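Local coordinates for spore germination protein GerM (Bacillus subtilis subsp. subtilis str. 168, PDB 6GZB), which affects both sporulation and germination through a molecular function that is still unknown, and is built from two GerMN domains in tandem, at residues 97-101 with 209-214; 202-206 with 216-220; 263-268 with 304-308; 248-252 with 288-292. One frame throughout, in Å; residues are numbered along the deposited sequence.

Contact 1: 97-101 with 209-214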
# COMPACT_ATOMS: atom_id res chain seq x y z
N PRO A 97 -16.64 1.29 -4.68
CA PRO A 97 -16.91 2.44 -3.84
C PRO A 97 -16.88 3.75 -4.60
O PRO A 97 -16.12 3.92 -5.56
CB PRO A 97 -15.77 2.39 -2.80
CG PRO A 97 -15.36 0.96 -2.77
CD PRO A 97 -15.53 0.47 -4.17
N ASN A 98 -17.63 4.72 -4.09
CA ASN A 98 -17.60 6.08 -4.62
C ASN A 98 -16.20 6.66 -4.48
O ASN A 98 -15.55 6.53 -3.43
CB ASN A 98 -18.61 6.97 -3.87
CG ASN A 98 -20.06 6.57 -4.13
OD1 ASN A 98 -20.39 6.00 -5.17
ND2 ASN A 98 -20.93 6.91 -3.19
N GLY A 99 -15.75 7.37 -5.51
CA GLY A 99 -14.46 8.04 -5.50
C GLY A 99 -13.32 7.14 -5.97
O GLY A 99 -12.15 7.47 -5.81
N PHE A 100 -13.68 5.98 -6.51
CA PHE A 100 -12.69 5.04 -7.04
C PHE A 100 -13.12 4.54 -8.40
O PHE A 100 -14.31 4.46 -8.69
CB PHE A 100 -12.53 3.84 -6.10
CG PHE A 100 -11.91 4.18 -4.79
CD1 PHE A 100 -12.68 4.64 -3.73
CD2 PHE A 100 -10.53 4.08 -4.62
CE1 PHE A 100 -12.10 4.97 -2.52
CE2 PHE A 100 -9.94 4.44 -3.42
CZ PHE A 100 -10.73 4.87 -2.37
N ARG A 101 -12.15 4.13 -9.22
CA ARG A 101 -12.44 3.50 -10.50
C ARG A 101 -11.62 2.23 -10.69
O ARG A 101 -10.60 2.04 -10.04
CB ARG A 101 -12.15 4.47 -11.66
CG ARG A 101 -10.70 4.90 -11.81
CD ARG A 101 -10.51 5.84 -13.00
NE ARG A 101 -9.24 6.58 -12.99
CZ ARG A 101 -8.21 6.34 -13.81
NH1 ARG A 101 -8.28 5.37 -14.70
NH2 ARG A 101 -7.11 7.06 -13.74
N ASN A 209 -12.91 10.59 1.42
CA ASN A 209 -14.00 11.02 0.57
C ASN A 209 -15.30 11.04 1.37
O ASN A 209 -15.29 10.95 2.60
CB ASN A 209 -14.11 10.10 -0.65
CG ASN A 209 -14.25 8.64 -0.28
OD1 ASN A 209 -14.63 8.30 0.85
ND2 ASN A 209 -13.96 7.76 -1.23
N GLU A 210 -16.41 11.22 0.68
CA GLU A 210 -17.72 11.28 1.32
C GLU A 210 -17.88 10.17 2.36
O GLU A 210 -18.23 10.44 3.49
CB GLU A 210 -18.83 11.19 0.28
CG GLU A 210 -18.51 10.24 -0.87
CD GLU A 210 -19.75 9.85 -1.65
OE1 GLU A 210 -20.29 8.75 -1.40
OE2 GLU A 210 -20.20 10.67 -2.48
N ASP A 211 -17.54 8.93 1.99
CA ASP A 211 -17.84 7.75 2.80
C ASP A 211 -16.84 7.48 3.93
O ASP A 211 -17.21 6.90 4.95
CB ASP A 211 -17.87 6.49 1.93
CG ASP A 211 -18.89 6.55 0.82
OD1 ASP A 211 -20.04 6.98 1.08
OD2 ASP A 211 -18.56 6.07 -0.29
N SER A 212 -15.55 7.71 3.68
CA SER A 212 -14.53 7.20 4.58
C SER A 212 -13.16 7.88 4.47
O SER A 212 -12.86 8.59 3.51
CB SER A 212 -14.36 5.69 4.39
OG SER A 212 -13.79 5.38 3.13
N GLU A 213 -12.38 7.71 5.53
CA GLU A 213 -10.94 7.85 5.48
C GLU A 213 -10.31 6.56 4.95
O GLU A 213 -10.82 5.47 5.19
CB GLU A 213 -10.39 8.10 6.89
CG GLU A 213 -10.75 9.43 7.51
CD GLU A 213 -10.17 9.57 8.92
OE1 GLU A 213 -10.18 8.57 9.65
OE2 GLU A 213 -9.66 10.66 9.26
N TYR A 214 -9.20 6.70 4.25
CA TYR A 214 -8.45 5.55 3.81
C TYR A 214 -6.98 5.88 3.69
O TYR A 214 -6.58 7.03 3.76
CB TYR A 214 -9.01 5.02 2.48
CG TYR A 214 -9.08 6.03 1.36
CD1 TYR A 214 -8.03 6.16 0.47
CD2 TYR A 214 -10.23 6.76 1.12
CE1 TYR A 214 -8.08 7.08 -0.57
CE2 TYR A 214 -10.31 7.65 0.05
CZ TYR A 214 -9.23 7.80 -0.78
OH TYR A 214 -9.30 8.65 -1.86
O HOH W 1 -15.67 5.51 -0.89
O HOH W 2 -11.87 8.64 -3.35
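The two tandem GerMN domains meet here: the type II turn P97 to F100 of the first domain faces the turn between strands 198-208 and 213-223 of the second. The outer part is polar. N98 ND2 donates to E210 OE1 at 2.6 Å, a solvent-exposed bond whose E210 side chain is poorly ordered. Water 1 donates to N98 O (2.7 Å) and to D211 OD2 (3.0 Å), and water 2 ties G99 O (2.7 Å), N209 ND2 (3.1 Å) and Y214 OH (3.0 Å) together. N209 also shapes its own turn, since its OD1 accepts from S212 N at 3.0 Å in an Asx motif. G99 has a positive phi of 87°, and a CB there would clash with N209 ND2. Deeper in, the edge of the F100 ring points at the face of Y214, an edge-to-face pair with centroids 5.0 Å apart and planes at 58°; F100 CZ lies 3.7 Å from Y214 CZ. F100 rests on Q68 of strand 65-73 and L58 of strand 51-60, while Y214 reaches across the domain boundary to V66 of strand 65-73 and hydrogen-bonds through its hydroxyl to D60 of strand 51-60.

Contact 2: 202-206 with 216-220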
# COMPACT_ATOMS: atom_id res chain seq x y z
N THR A 202 8.20 3.27 1.29
CA THR A 202 6.77 3.46 1.23
C THR A 202 6.23 3.95 2.55
O THR A 202 6.58 3.43 3.62
CB THR A 202 6.06 2.17 0.82
OG1 THR A 202 6.41 1.89 -0.54
CG2 THR A 202 4.55 2.29 0.94
N VAL A 203 5.44 5.02 2.47
CA VAL A 203 4.87 5.68 3.64
C VAL A 203 3.38 5.90 3.38
O VAL A 203 2.99 6.28 2.27
CB VAL A 203 5.56 7.04 3.87
CG1 VAL A 203 4.88 7.84 4.96
CG2 VAL A 203 7.03 6.83 4.19
N TYR A 204 2.55 5.62 4.37
CA TYR A 204 1.10 5.75 4.23
C TYR A 204 0.61 7.10 4.73
O TYR A 204 0.92 7.51 5.85
CB TYR A 204 0.37 4.63 4.97
CG TYR A 204 0.37 3.31 4.24
CD1 TYR A 204 1.44 2.43 4.33
CD2 TYR A 204 -0.73 2.93 3.50
CE1 TYR A 204 1.40 1.20 3.69
CE2 TYR A 204 -0.77 1.71 2.86
CZ TYR A 204 0.31 0.86 2.93
OH TYR A 204 0.25 -0.35 2.28
N TYR A 205 -0.14 7.79 3.88
CA TYR A 205 -0.79 9.01 4.28
C TYR A 205 -2.29 8.84 4.25
O TYR A 205 -2.79 7.82 3.78
CB TYR A 205 -0.36 10.16 3.36
CG TYR A 205 1.10 10.47 3.44
CD1 TYR A 205 1.63 11.13 4.54
CD2 TYR A 205 1.96 10.10 2.42
CE1 TYR A 205 2.99 11.43 4.61
CE2 TYR A 205 3.32 10.37 2.49
CZ TYR A 205 3.82 11.05 3.57
OH TYR A 205 5.17 11.30 3.63
N LEU A 206 -2.99 9.84 4.75
CA LEU A 206 -4.43 9.76 4.94
C LEU A 206 -5.14 10.52 3.84
O LEU A 206 -4.65 11.54 3.34
CB LEU A 206 -4.77 10.33 6.32
CG LEU A 206 -6.20 10.28 6.83
CD1 LEU A 206 -6.62 8.85 7.14
CD2 LEU A 206 -6.34 11.15 8.06
N VAL A 216 -3.28 5.75 1.99
CA VAL A 216 -2.68 5.74 0.67
C VAL A 216 -1.17 5.62 0.78
O VAL A 216 -0.51 6.42 1.45
CB VAL A 216 -2.99 7.05 -0.07
CG1 VAL A 216 -2.34 7.05 -1.44
CG2 VAL A 216 -4.49 7.26 -0.17
N PRO A 217 -0.61 4.58 0.16
CA PRO A 217 0.83 4.34 0.22
C PRO A 217 1.54 5.16 -0.85
O PRO A 217 1.07 5.24 -1.98
CB PRO A 217 0.94 2.85 -0.08
CG PRO A 217 -0.20 2.56 -0.98
CD PRO A 217 -1.31 3.53 -0.61
N VAL A 218 2.63 5.82 -0.47
CA VAL A 218 3.40 6.65 -1.38
C VAL A 218 4.88 6.32 -1.20
O VAL A 218 5.39 6.32 -0.08
CB VAL A 218 3.17 8.15 -1.09
CG1 VAL A 218 4.12 9.00 -1.89
CG2 VAL A 218 1.73 8.54 -1.38
N THR A 219 5.56 6.02 -2.30
CA THR A 219 7.00 5.76 -2.24
C THR A 219 7.79 7.07 -2.28
O THR A 219 7.74 7.81 -3.26
CB THR A 219 7.45 4.88 -3.41
OG1 THR A 219 6.71 3.66 -3.40
CG2 THR A 219 8.93 4.57 -3.30
N LYS A 220 8.47 7.37 -1.19
CA LYS A 220 9.27 8.58 -1.08
C LYS A 220 10.75 8.24 -1.28
O LYS A 220 11.14 7.07 -1.26
CB LYS A 220 9.08 9.19 0.30
CG LYS A 220 7.62 9.42 0.64
CD LYS A 220 7.47 10.39 1.79
CE LYS A 220 7.58 11.82 1.31
NZ LYS A 220 6.94 12.77 2.26
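Within these segments V216 is the first to pair, with Y205 of strand 198-208: its N donates to Y205 O (2.8 Å) and its O accepts from Y205 N (2.8 Å), making a hydrogen-bonded antiparallel pair. P217 has no amide hydrogen to give, and it sits in a non-hydrogen-bonded position opposite Y204, where none is needed. Its CB lies over the face of the Y204 ring, 3.8 Å from the centroid, in a CH-pi contact, while Y204 OH bonds to E301. V218 repeats the hydrogen-bonded pattern with V203: V218 N to V203 O is 2.8 Å and V203 N to V218 O is 2.9 Å. These are the two long strands of a beta hairpin of the second GerMN domain, 198-208 and 213-223; the short segments run at 141° to each other, a marked twist. The sheet face carrying V203, Y205, V216 and V218 packs through V203 against helix 229-239, and V218 CG2 meets the edge of Y205 at CD2 (4.1 Å). T219 pairs with T202 on the face of Y204 and P217; their OG1 atoms form a weak hydrogen bond of 3.4 Å, and T219 OG1 has its stronger partner in I185 N. K220 NZ donates to Y205 OH at 2.7 Å and also forms a salt bridge with E236 of helix 229-239.

Contact 3: 263-268 with 304-308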
# COMPACT_ATOMS: atom_id res chain seq x y z
N ILE A 263 14.18 -3.45 17.50
CA ILE A 263 13.44 -4.52 16.86
C ILE A 263 13.89 -5.87 17.38
O ILE A 263 15.08 -6.12 17.55
CB ILE A 263 13.56 -4.46 15.33
CG1 ILE A 263 12.76 -5.61 14.71
CG2 ILE A 263 15.01 -4.51 14.89
CD1 ILE A 263 12.41 -5.39 13.25
N LYS A 264 12.92 -6.72 17.68
CA LYS A 264 13.19 -8.03 18.24
C LYS A 264 12.10 -8.98 17.79
O LYS A 264 10.93 -8.80 18.13
CB LYS A 264 13.22 -7.95 19.77
CG LYS A 264 13.70 -9.23 20.44
CD LYS A 264 13.05 -9.46 21.81
CE LYS A 264 13.65 -8.56 22.89
NZ LYS A 264 13.48 -9.14 24.25
N ASP A 265 12.47 -9.96 16.99
CA ASP A 265 11.52 -10.96 16.49
C ASP A 265 10.38 -10.32 15.71
O ASP A 265 9.24 -10.77 15.79
CB ASP A 265 10.96 -11.77 17.66
CG ASP A 265 11.49 -13.19 17.68
OD1 ASP A 265 10.99 -14.01 16.88
OD2 ASP A 265 12.40 -13.48 18.48
N GLY A 266 10.69 -9.27 14.95
CA GLY A 266 9.70 -8.64 14.07
C GLY A 266 8.85 -7.60 14.78
O GLY A 266 7.91 -7.06 14.20
N ARG A 267 9.16 -7.36 16.05
CA ARG A 267 8.41 -6.39 16.85
C ARG A 267 9.24 -5.14 16.99
O ARG A 267 10.34 -5.17 17.53
CB ARG A 267 8.06 -6.96 18.23
CG ARG A 267 7.27 -8.25 18.14
CD ARG A 267 6.64 -8.67 19.47
NE ARG A 267 6.58 -10.12 19.58
CZ ARG A 267 5.83 -10.78 20.45
NH1 ARG A 267 5.05 -10.12 21.30
NH2 ARG A 267 5.85 -12.11 20.47
N VAL A 268 8.72 -4.03 16.48
CA VAL A 268 9.39 -2.75 16.59
C VAL A 268 8.86 -2.00 17.79
O VAL A 268 7.64 -1.92 17.99
CB VAL A 268 9.18 -1.90 15.33
CG1 VAL A 268 9.79 -0.52 15.49
CG2 VAL A 268 9.77 -2.62 14.12
N ASP A 304 10.65 -7.87 7.55
CA ASP A 304 10.62 -8.51 8.85
C ASP A 304 9.90 -7.77 9.97
O ASP A 304 10.07 -8.11 11.11
CB ASP A 304 12.01 -8.95 9.30
CG ASP A 304 12.76 -9.71 8.24
OD1 ASP A 304 12.27 -10.72 7.75
OD2 ASP A 304 13.87 -9.30 7.92
N VAL A 305 9.10 -6.77 9.66
CA VAL A 305 8.37 -6.07 10.69
C VAL A 305 6.97 -6.64 10.73
O VAL A 305 6.28 -6.60 9.75
CB VAL A 305 8.32 -4.57 10.44
CG1 VAL A 305 7.43 -3.90 11.45
CG2 VAL A 305 9.70 -3.97 10.46
N LYS A 306 6.58 -7.16 11.87
CA LYS A 306 5.26 -7.77 12.02
C LYS A 306 4.35 -7.00 12.97
O LYS A 306 3.12 -7.09 12.87
CB LYS A 306 5.40 -9.22 12.50
CG LYS A 306 6.20 -10.11 11.55
CD LYS A 306 5.58 -10.16 10.16
CE LYS A 306 6.14 -11.31 9.32
NZ LYS A 306 6.12 -10.99 7.86
N SER A 307 4.94 -6.22 13.87
CA SER A 307 4.15 -5.50 14.86
C SER A 307 4.91 -4.31 15.41
O SER A 307 6.13 -4.22 15.28
CB SER A 307 3.75 -6.44 16.00
OG SER A 307 4.88 -6.80 16.78
N VAL A 308 4.18 -3.38 16.02
CA VAL A 308 4.75 -2.14 16.51
C VAL A 308 4.21 -1.84 17.90
O VAL A 308 3.00 -1.79 18.10
CB VAL A 308 4.39 -0.95 15.60
CG1 VAL A 308 5.10 0.32 16.05
CG2 VAL A 308 4.68 -1.28 14.15
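I263, on edge strand 262-264, touches the second segment through CD1, 4.1 Å from V305 CG2. The chain then reverses in a type I' turn from K264 to R267, closing a tight hairpin, with K264 N bonded to R267 O (3.0 Å) and R267 N to K264 O (3.1 Å). G266, at positive phi, brings its CA to 3.0 Å from D304 O; a CB here would be tight against D304 O and K306 CG. Its carbonyl O accepts twice, from K306 N at 2.7 Å and S307 N at 3.1 Å. With R267 beside S307, parallel pairing of strands 267-272 and 307-312 begins; R267 CG lies 3.1 Å from S307 OG, though the guanidinium leads away. V268 N donates to S307 O (2.9 Å), and V268 CG2 packs on V305 CG1 (3.8 Å). V308, paired with V268, continues the apolar face onto I295 and L299 of helix 289-299, which links the two strands as a beta-alpha-beta crossover. Since all three hydrogen bonds between the segments are backbone to backbone, the join depends on chain path, above all at G266, more than on polar side chains.

Contact 4: 248-252 with 288-292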
# COMPACT_ATOMS: atom_id res chain seq x y z
N LEU A 248 -3.38 14.06 3.44
CA LEU A 248 -3.12 14.73 4.69
C LEU A 248 -2.37 13.84 5.64
O LEU A 248 -2.20 12.68 5.41
CB LEU A 248 -4.41 15.17 5.30
CG LEU A 248 -5.63 14.44 4.78
CD1 LEU A 248 -6.63 14.44 5.88
CD2 LEU A 248 -6.27 15.02 3.54
N THR A 249 -1.90 14.42 6.72
CA THR A 249 -1.23 13.67 7.78
C THR A 249 -1.91 14.10 9.07
O THR A 249 -2.32 15.22 9.19
CB THR A 249 0.29 13.96 7.88
OG1 THR A 249 0.96 12.88 8.52
CG2 THR A 249 0.56 15.15 8.67
N ASP A 250 -2.08 13.18 10.01
CA ASP A 250 -2.66 13.58 11.26
C ASP A 250 -1.54 13.77 12.25
O ASP A 250 -1.79 14.00 13.39
CB ASP A 250 -3.70 12.60 11.76
CG ASP A 250 -4.64 13.21 12.81
OD1 ASP A 250 -5.04 14.37 12.66
OD2 ASP A 250 -5.00 12.55 13.78
N PHE A 251 -0.30 13.70 11.80
CA PHE A 251 0.86 13.91 12.66
C PHE A 251 1.09 15.39 12.88
O PHE A 251 0.96 16.18 11.97
CB PHE A 251 2.12 13.32 12.03
CG PHE A 251 2.24 11.84 12.19
CD1 PHE A 251 1.41 10.98 11.47
CD2 PHE A 251 3.24 11.30 12.96
CE1 PHE A 251 1.54 9.61 11.58
CE2 PHE A 251 3.36 9.93 13.09
CZ PHE A 251 2.52 9.09 12.39
N SER A 252 1.51 15.74 14.09
CA SER A 252 2.15 17.02 14.32
C SER A 252 3.55 16.98 13.74
O SER A 252 4.23 15.96 13.83
CB SER A 252 2.21 17.34 15.82
OG SER A 252 3.34 18.13 16.13
N SER A 288 -4.15 9.21 18.07
CA SER A 288 -5.29 9.08 17.18
C SER A 288 -5.17 7.81 16.34
O SER A 288 -4.07 7.30 16.11
CB SER A 288 -5.41 10.30 16.26
OG SER A 288 -4.58 10.16 15.13
N SER A 289 -6.30 7.28 15.93
CA SER A 289 -6.36 6.11 15.08
C SER A 289 -5.61 6.32 13.76
O SER A 289 -5.05 5.38 13.20
CB SER A 289 -7.81 5.76 14.78
OG SER A 289 -8.30 4.86 15.75
N GLU A 290 -5.69 7.54 13.24
CA GLU A 290 -5.09 7.86 11.97
C GLU A 290 -3.57 7.81 12.08
O GLU A 290 -2.89 7.33 11.18
CB GLU A 290 -5.52 9.27 11.51
CG GLU A 290 -6.97 9.33 11.05
CD GLU A 290 -7.97 9.44 12.19
OE1 GLU A 290 -7.54 9.57 13.36
OE2 GLU A 290 -9.18 9.37 11.91
N VAL A 291 -3.05 8.34 13.18
CA VAL A 291 -1.63 8.31 13.43
C VAL A 291 -1.14 6.88 13.64
O VAL A 291 -0.19 6.44 12.99
CB VAL A 291 -1.27 9.17 14.66
CG1 VAL A 291 0.11 8.82 15.17
CG2 VAL A 291 -1.34 10.65 14.30
N LEU A 292 -1.85 6.13 14.48
CA LEU A 292 -1.48 4.76 14.78
C LEU A 292 -1.55 3.83 13.56
O LEU A 292 -0.63 3.07 13.31
CB LEU A 292 -2.37 4.21 15.89
CG LEU A 292 -1.98 2.84 16.46
CD1 LEU A 292 -0.56 2.88 17.02
CD2 LEU A 292 -2.99 2.43 17.52
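V291, D250 and F251 carry most of this contact, in which the loop between helix 229-239 and strand 262-264 lies against the start of helix 289-299. V291, in the first turn of that helix, presents CG1 to the face of the F251 ring, 4.0 Å from its centroid, a CH-pi contact with F251 CZ only 3.7 Å from V291 CG1. V291 CG2 sits 3.5 Å from D250 O. F251 also rests on S294 and I295, so the ring packs along the same helix. D250 takes the polar side: its OD2 accepts from S288 OG at 2.8 Å, while the same S288 OG, at the N-cap position, accepts from V291 N at 3.1 Å. D250 CB packs on E290 CB at 3.8 Å, although D250 OD2 and E290 OE1, like in charge, come within 3.9 Å. The cap hydroxyl thus has its proton directed to D250 and its lone pairs left for the helix amide, so a single serine both caps the helix and ties it to the loop, beside a small apolar patch.

Overall arrangement
Contact 2 is the most buried of the four and lies nearest the centre of the chain; contacts 1, 3 and 4 are partly buried and more peripheral. Contacts 1 and 2 share strand 213-223, which carries the hairpin from its backbone-bonded core to a water-bridged boundary with the first domain. Contact 4 adjoins both: L206 of contact 2 meets L248 and E290, and E290 OE2 comes within 2.6 Å of E213 OE1 of contact 1, two acidic groups. Contacts 3 and 4 both concern the unit of strand 267-272, helix 289-299 and strand 307-312: one joins its strands by main-chain bonds, the other meets its helix start through side chains. Contacts 1 and 3 lie about 31 Å apart between centres.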